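Local coordinates for 2-nitropropane dioxygenase (PDB 3BW2), which is an FMN-dependent nitroalkane-oxidising enzyme that probably uses molecular oxygen to denitrify alkyl nitronates such as propionate 3-nitronate, at residues F70-L76 with R107-Y111; F128-V132 with H179-H183. The contacts are given in a common frame with arbitrary orientation. Residues are numbered along the deposited sequence.

Contact 1: F70-L76 with R107-Y111; sequences FMPQPEL and RDDGY. With FMN (flavin mononucleotide), chain B.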
loop_
_atom_site.group_PDB
_atom_site.type_symbol
_atom_site.label_atom_id
_atom_site.label_comp_id
_atom_site.label_asym_id
_atom_site.label_seq_id
_atom_site.Cartn_x
_atom_site.Cartn_y
_atom_site.Cartn_z
ATOM N N PHE A 70 -8.038 -10.870 -20.996
ATOM C CA PHE A 70 -7.874 -11.721 -19.822
ATOM C C PHE A 70 -7.277 -13.065 -20.218
ATOM O O PHE A 70 -7.638 -13.634 -21.252
ATOM C CB PHE A 70 -9.217 -11.979 -19.134
ATOM C CG PHE A 70 -9.878 -10.747 -18.582
ATOM C CD1 PHE A 70 -9.155 -9.576 -18.369
ATOM C CD2 PHE A 70 -11.223 -10.779 -18.214
ATOM C CE1 PHE A 70 -9.760 -8.458 -17.793
ATOM C CE2 PHE A 70 -11.837 -9.666 -17.639
ATOM C CZ PHE A 70 -11.103 -8.505 -17.427
ATOM N N MET A 71 -6.364 -13.565 -19.392
ATOM C CA MET A 71 -5.742 -14.855 -19.640
ATOM C C MET A 71 -6.748 -15.939 -19.288
ATOM O O MET A 71 -7.524 -15.791 -18.337
ATOM C CB MET A 71 -4.503 -15.044 -18.760
ATOM C CG MET A 71 -3.361 -14.092 -19.044
ATOM S SD MET A 71 -2.764 -14.282 -20.731
ATOM C CE MET A 71 -2.289 -16.002 -20.732
ATOM N N PRO A 72 -6.763 -17.040 -20.058
ATOM C CA PRO A 72 -7.704 -18.120 -19.755
ATOM C C PRO A 72 -7.396 -18.633 -18.352
ATOM O O PRO A 72 -6.243 -18.615 -17.922
ATOM C CB PRO A 72 -7.392 -19.161 -20.829
ATOM C CG PRO A 72 -6.955 -18.325 -21.988
ATOM C CD PRO A 72 -6.064 -17.290 -21.329
ATOM N N GLN A 73 -8.421 -19.080 -17.635
ATOM C CA GLN A 73 -8.222 -19.589 -16.288
ATOM C C GLN A 73 -8.512 -21.084 -16.240
ATOM O O GLN A 73 -9.497 -21.553 -16.806
ATOM C CB GLN A 73 -9.131 -18.852 -15.297
ATOM C CG GLN A 73 -8.917 -17.347 -15.237
ATOM C CD GLN A 73 -7.482 -16.964 -14.916
ATOM O OE1 GLN A 73 -6.727 -16.537 -15.793
ATOM N NE2 GLN A 73 -7.096 -17.122 -13.657
ATOM N N PRO A 74 -7.651 -21.854 -15.562
ATOM C CA PRO A 74 -7.852 -23.303 -15.461
ATOM C C PRO A 74 -9.030 -23.635 -14.553
ATOM O O PRO A 74 -9.363 -22.869 -13.651
ATOM C CB PRO A 74 -6.527 -23.787 -14.887
ATOM C CG PRO A 74 -6.155 -22.670 -13.971
ATOM C CD PRO A 74 -6.448 -21.442 -14.818
ATOM N N GLU A 75 -9.658 -24.780 -14.801
ATOM C CA GLU A 75 -10.795 -25.218 -13.999
ATOM C C GLU A 75 -10.325 -25.538 -12.581
ATOM O O GLU A 75 -9.160 -25.865 -12.369
ATOM C CB GLU A 75 -11.434 -26.453 -14.642
ATOM C CG GLU A 75 -12.657 -26.982 -13.915
ATOM C CD GLU A 75 -13.381 -28.055 -14.708
ATOM O OE1 GLU A 75 -14.365 -28.620 -14.183
ATOM O OE2 GLU A 75 -12.970 -28.333 -15.856
ATOM N N LEU A 76 -11.225 -25.434 -11.609
ATOM C CA LEU A 76 -10.864 -25.719 -10.223
ATOM C C LEU A 76 -10.621 -27.209 -10.025
ATOM O O LEU A 76 -11.522 -28.022 -10.228
ATOM C CB LEU A 76 -11.967 -25.254 -9.270
ATOM C CG LEU A 76 -12.284 -23.757 -9.230
ATOM C CD1 LEU A 76 -13.000 -23.335 -10.506
ATOM C CD2 LEU A 76 -13.151 -23.469 -8.020
ATOM N N ARG A 107 -14.148 -20.135 -19.346
ATOM C CA ARG A 107 -12.959 -19.768 -18.584
ATOM C C ARG A 107 -11.871 -19.153 -19.464
ATOM O O ARG A 107 -10.907 -18.576 -18.958
ATOM C CB ARG A 107 -12.387 -20.995 -17.870
ATOM C CG ARG A 107 -13.277 -21.557 -16.779
ATOM C CD ARG A 107 -12.505 -22.548 -15.921
ATOM N NE ARG A 107 -13.265 -22.968 -14.748
ATOM C CZ ARG A 107 -14.379 -23.691 -14.798
ATOM N NH1 ARG A 107 -15.004 -24.027 -13.677
ATOM N NH2 ARG A 107 -14.865 -24.084 -15.968
ATOM N N ASP A 108 -12.034 -19.282 -20.777
ATOM C CA ASP A 108 -11.067 -18.762 -21.744
ATOM C C ASP A 108 -11.348 -17.315 -22.148
ATOM O O ASP A 108 -10.454 -16.608 -22.601
ATOM C CB ASP A 108 -11.077 -19.645 -22.987
ATOM C CG ASP A 108 -12.441 -19.707 -23.632
ATOM O OD1 ASP A 108 -12.799 -18.762 -24.364
ATOM O OD2 ASP A 108 -13.167 -20.690 -23.389
ATOM N N ASP A 109 -12.598 -16.890 -21.996
ATOM C CA ASP A 109 -13.019 -15.533 -22.338
ATOM C C ASP A 109 -12.680 -15.149 -23.784
ATOM O O ASP A 109 -12.296 -14.009 -24.062
ATOM C CB ASP A 109 -12.395 -14.526 -21.359
ATOM C CG ASP A 109 -13.087 -13.171 -21.395
ATOM O OD1 ASP A 109 -14.334 -13.145 -21.386
ATOM O OD2 ASP A 109 -12.396 -12.129 -21.419
ATOM N N GLY A 110 -12.820 -16.110 -24.695
ATOM C CA GLY A 110 -12.551 -15.867 -26.105
ATOM C C GLY A 110 -11.110 -15.557 -26.459
ATOM O O GLY A 110 -10.833 -14.984 -27.510
ATOM N N TYR A 111 -10.191 -15.944 -25.584
ATOM C CA TYR A 111 -8.763 -15.703 -25.781
ATOM C C TYR A 111 -8.245 -15.998 -27.196
ATOM O O TYR A 111 -7.648 -15.132 -27.840
ATOM C CB TYR A 111 -7.978 -16.543 -24.778
ATOM C CG TYR A 111 -6.504 -16.237 -24.718
ATOM C CD1 TYR A 111 -6.047 -15.010 -24.242
ATOM C CD2 TYR A 111 -5.558 -17.198 -25.088
ATOM C CE1 TYR A 111 -4.683 -14.747 -24.123
ATOM C CE2 TYR A 111 -4.193 -16.945 -24.976
ATOM C CZ TYR A 111 -3.762 -15.720 -24.489
ATOM O OH TYR A 111 -2.413 -15.476 -24.345
HETATM N N1 FMN B . -7.458 -4.099 -15.353
HETATM C C2 FMN B . -7.371 -4.936 -16.479
HETATM O O2 FMN B . -6.276 -5.331 -16.869
HETATM N N3 FMN B . -8.513 -5.317 -17.165
HETATM C C4 FMN B . -9.781 -4.900 -16.797
HETATM O O4 FMN B . -10.776 -5.265 -17.451
HETATM C C4A FMN B . -9.892 -4.041 -15.670
HETATM N N5 FMN B . -11.134 -3.562 -15.259
HETATM C C5A FMN B . -11.263 -2.692 -14.173
HETATM C C6 FMN B . -12.548 -2.212 -13.809
HETATM C C7 FMN B . -12.746 -1.310 -12.707
HETATM C C7M FMN B . -13.910 -0.314 -12.929
HETATM C C8 FMN B . -11.541 -0.897 -12.027
HETATM C C8M FMN B . -11.387 0.474 -11.368
HETATM C C9 FMN B . -10.241 -1.391 -12.366
HETATM C C9A FMN B . -10.096 -2.290 -13.449
HETATM N N10 FMN B . -8.826 -2.791 -13.842
HETATM C C10 FMN B . -8.710 -3.652 -14.954
HETATM C "C1'" FMN B . -7.586 -2.535 -12.981
HETATM C "C2'" FMN B . -6.797 -1.372 -13.634
HETATM O "O2'" FMN B . -5.994 -1.898 -14.679
HETATM C "C3'" FMN B . -5.823 -0.664 -12.632
HETATM O "O3'" FMN B . -4.951 -1.680 -12.134
HETATM C "C4'" FMN B . -6.516 0.010 -11.437
HETATM O "O4'" FMN B . -7.618 0.765 -11.942
HETATM C "C5'" FMN B . -5.529 0.953 -10.686
HETATM O "O5'" FMN B . -6.159 1.611 -9.550
HETATM P P FMN B . -6.990 3.019 -9.553
HETATM O O1P FMN B . -6.065 3.480 -10.628
HETATM O O2P FMN B . -6.605 2.972 -8.086
HETATM O O3P FMN B . -8.164 2.165 -9.994
HETATM O O HOH W 1 -9.220 -13.466 -23.309
HETATM O O HOH W 2 -10.316 -11.214 -22.649
HETATM O O HOH W 3 -10.385 -15.820 -18.383
#

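Contact 2: F128-V132 with H179-H183; sequences FHFGV and HQGTH. With FMN (flavin mononucleotide), chain B.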
loop_
_atom_site.group_PDB
_atom_site.type_symbol
_atom_site.label_atom_id
_atom_site.label_comp_id
_atom_site.label_asym_id
_atom_site.label_seq_id
_atom_site.Cartn_x
_atom_site.Cartn_y
_atom_site.Cartn_z
ATOM N N PHE A 128 -2.232 -7.723 -20.881
ATOM C CA PHE A 128 -2.840 -8.958 -20.400
ATOM C C PHE A 128 -3.040 -8.907 -18.896
ATOM O O PHE A 128 -2.223 -8.338 -18.177
ATOM C CB PHE A 128 -1.943 -10.149 -20.752
ATOM C CG PHE A 128 -1.741 -10.344 -22.230
ATOM C CD1 PHE A 128 -2.554 -11.213 -22.946
ATOM C CD2 PHE A 128 -0.746 -9.648 -22.907
ATOM C CE1 PHE A 128 -2.380 -11.387 -24.324
ATOM C CE2 PHE A 128 -0.562 -9.814 -24.277
ATOM C CZ PHE A 128 -1.383 -10.686 -24.986
ATOM N N HIS A 129 -4.126 -9.513 -18.426
ATOM C CA HIS A 129 -4.425 -9.536 -17.002
ATOM C C HIS A 129 -4.679 -10.973 -16.558
ATOM O O HIS A 129 -5.131 -11.801 -17.354
ATOM C CB HIS A 129 -5.662 -8.674 -16.709
ATOM C CG HIS A 129 -5.626 -8.001 -15.370
ATOM N ND1 HIS A 129 -6.568 -8.234 -14.388
ATOM C CD2 HIS A 129 -4.767 -7.089 -14.855
ATOM C CE1 HIS A 129 -6.291 -7.494 -13.328
ATOM N NE2 HIS A 129 -5.202 -6.789 -13.586
ATOM N N PHE A 130 -4.369 -11.258 -15.293
ATOM C CA PHE A 130 -4.556 -12.580 -14.689
ATOM C C PHE A 130 -3.524 -13.608 -15.148
ATOM O O PHE A 130 -3.829 -14.797 -15.269
ATOM C CB PHE A 130 -5.965 -13.115 -14.971
ATOM C CG PHE A 130 -7.073 -12.252 -14.426
ATOM C CD1 PHE A 130 -7.110 -11.905 -13.080
ATOM C CD2 PHE A 130 -8.101 -11.813 -15.257
ATOM C CE1 PHE A 130 -8.159 -11.134 -12.565
ATOM C CE2 PHE A 130 -9.147 -11.046 -14.759
ATOM C CZ PHE A 130 -9.177 -10.704 -13.406
ATOM N N GLY A 131 -2.304 -13.154 -15.404
ATOM C CA GLY A 131 -1.273 -14.078 -15.834
ATOM C C GLY A 131 -0.390 -13.561 -16.948
ATOM O O GLY A 131 -0.464 -12.393 -17.322
ATOM N N VAL A 132 0.437 -14.454 -17.484
ATOM C CA VAL A 132 1.370 -14.125 -18.552
ATOM C C VAL A 132 1.151 -15.034 -19.763
ATOM O O VAL A 132 1.025 -16.253 -19.624
ATOM C CB VAL A 132 2.833 -14.318 -18.091
ATOM C CG1 VAL A 132 3.784 -13.765 -19.138
ATOM C CG2 VAL A 132 3.056 -13.648 -16.745
ATOM N N HIS A 179 -9.842 -5.841 -10.083
ATOM C CA HIS A 179 -9.096 -7.071 -9.833
ATOM C C HIS A 179 -7.585 -6.962 -9.703
ATOM O O HIS A 179 -6.920 -6.288 -10.493
ATOM C CB HIS A 179 -9.390 -8.108 -10.921
ATOM C CG HIS A 179 -10.710 -8.794 -10.766
ATOM N ND1 HIS A 179 -11.889 -8.259 -11.238
ATOM C CD2 HIS A 179 -11.037 -9.971 -10.183
ATOM C CE1 HIS A 179 -12.886 -9.079 -10.953
ATOM N NE2 HIS A 179 -12.396 -10.125 -10.313
ATOM N N GLN A 180 -7.048 -7.642 -8.695
ATOM C CA GLN A 180 -5.610 -7.691 -8.495
ATOM C C GLN A 180 -5.153 -8.594 -9.634
ATOM O O GLN A 180 -5.762 -9.643 -9.870
ATOM C CB GLN A 180 -5.277 -8.341 -7.153
ATOM C CG GLN A 180 -5.356 -7.395 -5.972
ATOM C CD GLN A 180 -4.282 -6.331 -6.034
ATOM O OE1 GLN A 180 -4.566 -5.153 -6.256
ATOM N NE2 GLN A 180 -3.029 -6.746 -5.851
ATOM N N GLY A 181 -4.100 -8.187 -10.337
ATOM C CA GLY A 181 -3.602 -8.972 -11.454
ATOM C C GLY A 181 -2.624 -10.084 -11.102
ATOM O O GLY A 181 -1.650 -10.305 -11.824
ATOM N N THR A 182 -2.871 -10.779 -9.994
ATOM C CA THR A 182 -2.005 -11.887 -9.588
ATOM C C THR A 182 -2.086 -12.965 -10.676
ATOM O O THR A 182 -3.145 -13.186 -11.260
ATOM C CB THR A 182 -2.461 -12.486 -8.241
ATOM O OG1 THR A 182 -3.867 -12.726 -8.287
ATOM C CG2 THR A 182 -2.159 -11.540 -7.095
ATOM N N HIS A 183 -0.969 -13.631 -10.948
ATOM C CA HIS A 183 -0.932 -14.652 -11.992
ATOM C C HIS A 183 -1.644 -15.934 -11.579
ATOM O O HIS A 183 -2.068 -16.724 -12.426
ATOM C CB HIS A 183 0.522 -14.935 -12.384
ATOM C CG HIS A 183 1.237 -13.735 -12.928
ATOM N ND1 HIS A 183 2.554 -13.770 -13.333
ATOM C CD2 HIS A 183 0.816 -12.464 -13.133
ATOM C CE1 HIS A 183 2.914 -12.573 -13.763
ATOM N NE2 HIS A 183 1.877 -11.763 -13.652
HETATM N N1 FMN B . -7.458 -4.099 -15.353
HETATM C C2 FMN B . -7.371 -4.936 -16.479
HETATM O O2 FMN B . -6.276 -5.331 -16.869
HETATM N N3 FMN B . -8.513 -5.317 -17.165
HETATM C C4 FMN B . -9.781 -4.900 -16.797
HETATM O O4 FMN B . -10.776 -5.265 -17.451
HETATM C C4A FMN B . -9.892 -4.041 -15.670
HETATM N N5 FMN B . -11.134 -3.562 -15.259
HETATM C C5A FMN B . -11.263 -2.692 -14.173
HETATM C C6 FMN B . -12.548 -2.212 -13.809
HETATM C C7 FMN B . -12.746 -1.310 -12.707
HETATM C C7M FMN B . -13.910 -0.314 -12.929
HETATM C C8 FMN B . -11.541 -0.897 -12.027
HETATM C C8M FMN B . -11.387 0.474 -11.368
HETATM C C9 FMN B . -10.241 -1.391 -12.366
HETATM C C9A FMN B . -10.096 -2.290 -13.449
HETATM N N10 FMN B . -8.826 -2.791 -13.842
HETATM C C10 FMN B . -8.710 -3.652 -14.954
HETATM C "C1'" FMN B . -7.586 -2.535 -12.981
HETATM C "C2'" FMN B . -6.797 -1.372 -13.634
HETATM O "O2'" FMN B . -5.994 -1.898 -14.679
HETATM C "C3'" FMN B . -5.823 -0.664 -12.632
HETATM O "O3'" FMN B . -4.951 -1.680 -12.134
HETATM C "C4'" FMN B . -6.516 0.010 -11.437
HETATM O "O4'" FMN B . -7.618 0.765 -11.942
HETATM C "C5'" FMN B . -5.529 0.953 -10.686
HETATM O "O5'" FMN B . -6.159 1.611 -9.550
HETATM P P FMN B . -6.990 3.019 -9.553
HETATM O O1P FMN B . -6.065 3.480 -10.628
HETATM O O2P FMN B . -6.605 2.972 -8.086
HETATM O O3P FMN B . -8.164 2.165 -9.994
HETATM O O HOH W 4 -1.802 -10.241 -14.498
#

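Contact 1: F70-L76 with R107-Y111
Arg-107 has the largest covered area, and its carbonyl O joins the two loops, accepting the one direct hydrogen bond across the contact, from Gln-73 N at 2.9 Å. The same Arg-107 O lies 3.3 Å from Pro-72 CA in a CA-H...O contact, and water 3 donates to it and to Met-71 O, 2.9 Å from each. The extended Arg-107 side chain then runs along the backbone of 74-76: Glu-75 CA sits over a face of the guanidinium, 3.4 Å from Arg-107 NE, and Leu-76 CD1 meets its edge. The charge is answered by Asp-296 in a salt bridge. At Asp-108 the chain begins a type I' turn that ends at Tyr-111, closed by Tyr-111 N to Asp-108 O (3.1 Å) and reinforced by an Asx turn, Gly-110 N to Asp-108 OD1 (2.7 Å). Asp-109 points back at Phe-70; water 2 joins Asp-109 OD2 (2.6 Å) to Phe-70 N (2.8 Å). Asp-109 OD2 also forms a salt bridge with Lys-114 and accepts a hydrogen bond from Tyr-44 N. Gly-110, with positive phi, is the N-cap of helix 111-120. Tyr-111, in its first turn, lays its ring against Pro-72, whose CD is 3.6 Å from the ring centroid in a CH-pi contact, and Met-71 SD makes an oblique Met-aromatic contact 4.8 Å from that centroid. Phe-70, ending strand 65-70, brings CZ to 3.3 Å from FMN O4, and the chain then runs toward the surface as a beta-alpha loop at the C-terminal end of a TIM-barrel strand, where cofactors of this fold bind.

Contact 2: F128-V132 with H179-H183
Aromatic packing joins the two segments, and no direct hydrogen bond crosses between them. The edge of the Phe-130 ring is directed at the face of the His-179 imidazole in an offset edge-to-face pair, centroids 5.4 Å apart and planes at 82°; Phe-130 CZ also lies 3.6 Å from His-179 CB. Farther along, the His-183 ring lies flat against the backbone of Gly-131, with Gly-131 C over one face and Gly-131 CA 3.8 Å from His-183 CD2. Independently of this packing, at phi/psi 138/-171 a CB on Gly-131 would collide with the carbonyl O of Phe-130.

His-129 is sandwiched: Gly-181 CA packs over one face of its imidazole, 3.4 Å from His-129 NE2, and FMN O2 over the opposite face, 3.1 Å from His-129 CD2. A CB on Gly-181 would clash with His-129 NE2. This is the flavin pocket of a TIM barrel: strand 125-129 delivers His-129 from its C-terminal end, and the loop after strand 178-179 closes over it.

One water bridges the segments: water 4 donates to Gly-181 O (2.7 Å) and accepts from Gly-131 N (3.1 Å). Segment 179-183 is itself held by Gln-172, which binds FMN and also hydrogen-bonds Gly-181 N and His-179 O; His-179 NE2 bonds to Thr-271 OG1 and His-183 NE2 to the backbone O of Thr-151.

Overall arrangement
Both segments of contact 1 precede those of contact 2 in sequence, yet the centres of the two contacts are about 11 Å apart. They meet because strands 65-70 and 125-129 are parallel neighbours in the barrel sheet: Met-71 N lies 3.0 Å from His-129 O, probably a hydrogen bond that prolongs the strand pairing into the loops, and the rings of Phe-70 and Phe-130 meet edge to face. Contact 1 lies nearer the surface, its centre about 16 Å from the centre of the chain, against about 9 Å for the centre of the buried contact 2. Both reach FMN, through Phe-70 and His-129, so two successive strand ends contribute to the pocket beside O4 and O2 of the flavin.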